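Side-chain contacts in Baccell_00875 (Bacteroides cellulosilyticus DSM 14838, PDB 5NO8), which probably acts as a polysaccharide lyase that removes the L-rhamnose caps linked to glucuronic acid in complex arabinogalactan proteins: residues Y661-K664 with V668-E671; T165-G170 with R198-W203. All blocks are in the same frame, centred on the assembly; numbering follows the deposited sequence.

Contact 1: Y661-K664 with V668-E671; sequences YPYK and VKAE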
loop_
_atom_site.group_PDB
_atom_site.type_symbol
_atom_site.label_atom_id
_atom_site.label_comp_id
_atom_site.label_asym_id
_atom_site.label_seq_id
_atom_site.Cartn_x
_atom_site.Cartn_y
_atom_site.Cartn_z
ATOM N N TYR A 661 -8.272 3.750 1.239
ATOM C CA TYR A 661 -7.762 4.985 0.650
ATOM C C TYR A 661 -8.623 5.675 -0.443
ATOM O O TYR A 661 -8.749 6.905 -0.422
ATOM C CB TYR A 661 -6.322 4.773 0.157
ATOM C CG TYR A 661 -5.665 6.034 -0.309
ATOM C CD1 TYR A 661 -5.040 6.898 0.594
ATOM C CD2 TYR A 661 -5.695 6.408 -1.649
ATOM C CE1 TYR A 661 -4.480 8.088 0.161
ATOM C CE2 TYR A 661 -5.122 7.591 -2.086
ATOM C CZ TYR A 661 -4.518 8.420 -1.173
ATOM O OH TYR A 661 -3.972 9.584 -1.602
ATOM N N PRO A 662 -9.147 4.909 -1.412
ATOM C CA PRO A 662 -9.862 5.588 -2.505
ATOM C C PRO A 662 -11.084 6.363 -2.048
ATOM O O PRO A 662 -11.591 6.134 -0.958
ATOM C CB PRO A 662 -10.285 4.444 -3.431
ATOM C CG PRO A 662 -9.386 3.315 -3.081
ATOM C CD PRO A 662 -9.135 3.452 -1.605
ATOM N N TYR A 663 -11.579 7.229 -2.915
ATOM C CA TYR A 663 -12.758 8.015 -2.633
ATOM C C TYR A 663 -13.939 7.111 -2.321
ATOM O O TYR A 663 -14.643 7.303 -1.329
ATOM C CB TYR A 663 -13.043 8.913 -3.843
ATOM C CG TYR A 663 -14.356 9.676 -3.810
ATOM C CD1 TYR A 663 -14.667 10.525 -2.770
ATOM C CD2 TYR A 663 -15.221 9.606 -4.879
ATOM C CE1 TYR A 663 -15.856 11.242 -2.749
ATOM C CE2 TYR A 663 -16.425 10.284 -4.890
ATOM C CZ TYR A 663 -16.747 11.111 -3.831
ATOM O OH TYR A 663 -17.961 11.774 -3.868
ATOM N N LYS A 664 -14.168 6.159 -3.217
ATOM C CA LYS A 664 -15.203 5.146 -3.071
ATOM C C LYS A 664 -14.730 3.843 -3.666
ATOM O O LYS A 664 -13.815 3.799 -4.500
ATOM C CB LYS A 664 -16.495 5.561 -3.782
ATOM C CG LYS A 664 -17.179 6.773 -3.167
ATOM C CD LYS A 664 -18.388 7.243 -3.945
ATOM C CE LYS A 664 -19.093 8.359 -3.187
ATOM N NZ LYS A 664 -20.280 8.900 -3.896
ATOM N N VAL A 668 -19.388 2.741 -2.503
ATOM C CA VAL A 668 -19.412 2.848 -1.056
ATOM C C VAL A 668 -18.307 3.817 -0.655
ATOM O O VAL A 668 -17.164 3.658 -1.046
ATOM C CB VAL A 668 -19.192 1.473 -0.408
ATOM C CG1 VAL A 668 -19.030 1.570 1.123
ATOM C CG2 VAL A 668 -20.336 0.531 -0.780
ATOM N N LYS A 669 -18.652 4.782 0.174
ATOM C CA LYS A 669 -17.685 5.781 0.631
ATOM C C LYS A 669 -16.532 5.138 1.380
ATOM O O LYS A 669 -16.768 4.313 2.281
ATOM C CB LYS A 669 -18.369 6.795 1.553
ATOM C CG LYS A 669 -17.465 7.984 1.917
ATOM C CD LYS A 669 -17.155 8.845 0.713
ATOM C CE LYS A 669 -16.140 9.945 0.979
ATOM N NZ LYS A 669 -14.752 9.470 0.680
ATOM N N ALA A 670 -15.300 5.454 0.984
ATOM C CA ALA A 670 -14.122 4.968 1.696
ATOM C C ALA A 670 -13.433 6.161 2.384
ATOM O O ALA A 670 -14.142 6.958 3.025
ATOM C CB ALA A 670 -13.224 4.148 0.774
ATOM N N GLU A 671 -12.118 6.287 2.282
ATOM C CA GLU A 671 -11.360 7.329 3.021
ATOM C C GLU A 671 -11.614 7.227 4.529
ATOM O O GLU A 671 -11.958 8.213 5.189
ATOM C CB GLU A 671 -11.632 8.727 2.472
ATOM C CG GLU A 671 -11.374 8.793 0.983
ATOM C CD GLU A 671 -11.303 10.189 0.432
ATOM O OE1 GLU A 671 -12.374 10.744 0.104
ATOM O OE2 GLU A 671 -10.194 10.745 0.385
HETATM O O HOH W 1 -8.037 9.085 1.333
#
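The Y663 ring meets the carboxylate of E671 at its rim: E671 OE1 lies close to the ring plane, 3.7 Å from Y663 CD1, and the two flat groups are turned 78° from one another. Over one face of the same ring, displaced toward the rim, sits the aliphatic K664 CG, while the ammonium of K669 approaches obliquely; R198 adds a cation-pi contact. The Y661 ring has a water over one face, and H586 meets it edge-to-face.

That water also lies between Y661 O and E671 OE2, 2.9 Å from each. Most of the polar grip falls on Y663 O, which takes two hydrogen bonds. K669 NZ reaches it at 3.0 Å in the carbonyl plane, on a lone pair; A670 N, also 3.0 Å from Y663 O, comes from above that plane with a nearly straight N-H (171°). A lysine suits this place because its long chain can double back: a turn at chi2 (67°) and another at chi4 bring NZ to the lone pair of Y663 O. There NZ also forms a salt bridge with E671, 2.8 Å from OE1 on the anti lone pair, so one ammonium ties a carboxylate to a backbone oxygen. The small A670 points its CB at the 661-664 backbone, 3.1 Å from P662 O.

K664 and K669 form an antiparallel non-hydrogen-bonded pair, and K664 CA makes a CA-H...O contact with V668 O at 3.2 Å. The extended K664 chain carries its ammonium to D141, which also receives the Y663 hydroxyl. Together strands 664-665 and 668-669 make a tight beta hairpin on the border of a mixed sheet, with 664-665 running parallel to strand 199-203.

Contact 2: T165-G170 with R198-W203; sequences THIWKG and RNYEIW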
loop_
_atom_site.group_PDB
_atom_site.type_symbol
_atom_site.label_atom_id
_atom_site.label_comp_id
_atom_site.label_asym_id
_atom_site.label_seq_id
_atom_site.Cartn_x
_atom_site.Cartn_y
_atom_site.Cartn_z
ATOM N N THR A 165 0.250 0.347 -10.459
ATOM C CA THR A 165 -0.275 1.624 -10.904
ATOM C C THR A 165 -0.232 2.637 -9.756
ATOM O O THR A 165 -0.977 2.519 -8.806
ATOM C CB THR A 165 -1.688 1.379 -11.449
ATOM O OG1 THR A 165 -1.593 0.367 -12.477
ATOM C CG2 THR A 165 -2.231 2.592 -12.062
ATOM N N HIS A 166 0.661 3.600 -9.852
ATOM C CA HIS A 166 0.885 4.572 -8.779
ATOM C C HIS A 166 0.091 5.807 -9.136
ATOM O O HIS A 166 0.495 6.584 -10.010
ATOM C CB HIS A 166 2.362 4.844 -8.661
ATOM C CG HIS A 166 3.129 3.616 -8.282
ATOM N ND1 HIS A 166 2.881 2.933 -7.109
ATOM C CD2 HIS A 166 4.062 2.891 -8.959
ATOM C CE1 HIS A 166 3.651 1.852 -7.071
ATOM N NE2 HIS A 166 4.392 1.815 -8.167
ATOM N N ILE A 167 -1.024 5.975 -8.436
ATOM C CA ILE A 167 -1.975 7.049 -8.722
ATOM C C ILE A 167 -1.705 8.202 -7.765
ATOM O O ILE A 167 -1.600 7.968 -6.566
ATOM C CB ILE A 167 -3.414 6.572 -8.521
ATOM C CG1 ILE A 167 -3.682 5.324 -9.369
ATOM C CG2 ILE A 167 -4.404 7.686 -8.882
ATOM C CD1 ILE A 167 -4.942 4.612 -8.949
ATOM N N TRP A 168 -1.578 9.411 -8.297
ATOM C CA TRP A 168 -1.501 10.608 -7.464
ATOM C C TRP A 168 -2.634 11.540 -7.797
ATOM O O TRP A 168 -2.686 12.102 -8.920
ATOM C CB TRP A 168 -0.168 11.328 -7.556
ATOM C CG TRP A 168 -0.108 12.523 -6.659
ATOM C CD1 TRP A 168 0.330 13.771 -6.994
ATOM C CD2 TRP A 168 -0.546 12.604 -5.288
ATOM N NE1 TRP A 168 0.188 14.612 -5.930
ATOM C CE2 TRP A 168 -0.318 13.930 -4.865
ATOM C CE3 TRP A 168 -1.067 11.678 -4.368
ATOM C CZ2 TRP A 168 -0.612 14.374 -3.565
ATOM C CZ3 TRP A 168 -1.392 12.130 -3.086
ATOM C CH2 TRP A 168 -1.142 13.474 -2.704
ATOM N N LYS A 169 -3.509 11.726 -6.807
ATOM C CA LYS A 169 -4.653 12.625 -6.912
ATOM C C LYS A 169 -4.249 14.090 -6.702
ATOM O O LYS A 169 -4.834 14.813 -5.898
ATOM C CB LYS A 169 -5.766 12.195 -5.924
ATOM C CG LYS A 169 -5.374 12.256 -4.455
ATOM C CD LYS A 169 -6.500 11.796 -3.525
ATOM C CE LYS A 169 -6.077 12.056 -2.080
ATOM N NZ LYS A 169 -7.085 11.631 -1.097
ATOM N N GLY A 170 -3.276 14.546 -7.468
ATOM C CA GLY A 170 -2.648 15.847 -7.234
ATOM C C GLY A 170 -3.268 17.027 -7.938
ATOM O O GLY A 170 -2.557 17.998 -8.249
ATOM N N ARG A 198 -9.005 14.923 -8.813
ATOM C CA ARG A 198 -9.102 15.140 -7.370
ATOM C C ARG A 198 -9.056 13.872 -6.529
ATOM O O ARG A 198 -8.813 13.931 -5.334
ATOM C CB ARG A 198 -10.354 15.935 -7.019
ATOM C CG ARG A 198 -11.625 15.138 -7.202
ATOM C CD ARG A 198 -12.811 15.546 -6.353
ATOM N NE ARG A 198 -13.989 14.811 -6.870
ATOM C CZ ARG A 198 -14.484 13.659 -6.396
ATOM N NH1 ARG A 198 -13.971 13.055 -5.321
ATOM N NH2 ARG A 198 -15.548 13.092 -7.002
ATOM N N ASN A 199 -9.378 12.727 -7.128
ATOM C CA ASN A 199 -9.385 11.469 -6.402
ATOM C C ASN A 199 -9.531 10.328 -7.392
ATOM O O ASN A 199 -9.479 10.538 -8.596
ATOM C CB ASN A 199 -10.549 11.432 -5.384
ATOM C CG ASN A 199 -10.138 10.769 -4.088
ATOM O OD1 ASN A 199 -9.480 9.748 -4.121
ATOM N ND2 ASN A 199 -10.504 11.377 -2.939
ATOM N N TYR A 200 -9.642 9.116 -6.890
ATOM C CA TYR A 200 -9.999 7.996 -7.740
ATOM C C TYR A 200 -10.923 7.032 -7.015
ATOM O O TYR A 200 -11.012 7.028 -5.799
ATOM C CB TYR A 200 -8.764 7.276 -8.276
ATOM C CG TYR A 200 -7.980 6.496 -7.233
ATOM C CD1 TYR A 200 -7.044 7.136 -6.441
ATOM C CD2 TYR A 200 -8.178 5.125 -7.048
ATOM C CE1 TYR A 200 -6.301 6.444 -5.515
ATOM C CE2 TYR A 200 -7.436 4.407 -6.107
ATOM C CZ TYR A 200 -6.516 5.087 -5.326
ATOM O OH TYR A 200 -5.746 4.444 -4.377
ATOM N N GLU A 201 -11.605 6.216 -7.805
ATOM C CA GLU A 201 -12.488 5.198 -7.301
ATOM C C GLU A 201 -12.061 3.859 -7.827
ATOM O O GLU A 201 -11.367 3.767 -8.835
ATOM C CB GLU A 201 -13.910 5.451 -7.765
ATOM C CG GLU A 201 -14.546 6.643 -7.102
ATOM C CD GLU A 201 -15.889 6.976 -7.717
ATOM O OE1 GLU A 201 -16.870 6.299 -7.352
ATOM O OE2 GLU A 201 -15.948 7.886 -8.587
ATOM N N ILE A 202 -12.518 2.827 -7.141
ATOM C CA ILE A 202 -12.258 1.455 -7.533
ATOM C C ILE A 202 -13.613 0.803 -7.760
ATOM O O ILE A 202 -14.528 0.917 -6.926
ATOM C CB ILE A 202 -11.463 0.675 -6.447
ATOM C CG1 ILE A 202 -10.057 1.226 -6.274
ATOM C CG2 ILE A 202 -11.382 -0.826 -6.762
ATOM C CD1 ILE A 202 -9.140 1.063 -7.450
ATOM N N TRP A 203 -13.720 0.086 -8.876
ATOM C CA TRP A 203 -14.916 -0.677 -9.207
ATOM C C TRP A 203 -14.571 -2.157 -9.374
ATOM O O TRP A 203 -13.428 -2.490 -9.674
ATOM C CB TRP A 203 -15.576 -0.141 -10.497
ATOM C CG TRP A 203 -16.049 1.241 -10.378
ATOM C CD1 TRP A 203 -15.386 2.367 -10.744
ATOM C CD2 TRP A 203 -17.274 1.661 -9.820
ATOM N NE1 TRP A 203 -16.147 3.474 -10.468
ATOM C CE2 TRP A 203 -17.304 3.071 -9.882
ATOM C CE3 TRP A 203 -18.369 0.982 -9.281
ATOM C CZ2 TRP A 203 -18.396 3.819 -9.429
ATOM C CZ3 TRP A 203 -19.420 1.709 -8.800
ATOM C CH2 TRP A 203 -19.439 3.121 -8.888
HETATM O O HOH W 2 -8.169 9.176 -1.901
HETATM O O HOH W 3 -7.203 15.796 -4.211
#
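I167 and Y200 supply the apolar part. I167 CD1 stands almost squarely over the tyrosine ring, 3.7 Å from the centroid and only 9° off the normal, a CH-pi contact; the branched isoleucine sets CG2 on the same side but past the rim, 3.6 Å from Y200 CD1. At the far end of the ring, the Y200 hydroxyl hydrogen-bonds to D608. With an alanine in place of Y200, I167 CD1 would probably lose the ring face beneath it, and D608 this hydroxyl.

Strand 163-168 is the outermost of an antiparallel sheet and 199-203 belongs to a mixed one, so side chains and waters, not backbone pairing, join them. K169, centre of an inverse gamma turn, lays its extended chain along 198-203, CB 3.6 Å from R198 O and CD 3.7 Å from N199 OD1, an aliphatic length that carries NZ past the backbone to a water.

The K169 and N199 side chains lie side by side, pointing the same way; this water accepts from K169 NZ (2.8 Å) and sits 2.6 Å from N199 OD1, which also takes the Y200 N-H in its carbonyl plane. Another water bridges the backbone oxygens of K169 (3.1 Å) and R198 (2.7 Å).

Overall arrangement
Contact 2 comes entirely before contact 1 along the chain, and the long helical region from 396 to 644 lies between them, yet their centres are only 11 Å apart. Strand 199-203 is the shared element: Y663 N probably hydrogen-bonds to Y200 O (2.9 Å) and I202 N to K664 O (3.1 Å), so the late hairpin extends the mixed sheet built largely from early strands. Side chains also meet, Y661 packing against both K169 and Y200. Contact 2 then carries this assembly on to the border strand of the antiparallel sheet. The result is that a segment following the helical region, before the last helix 682-692, is docked back onto the beta-rich N-terminal region.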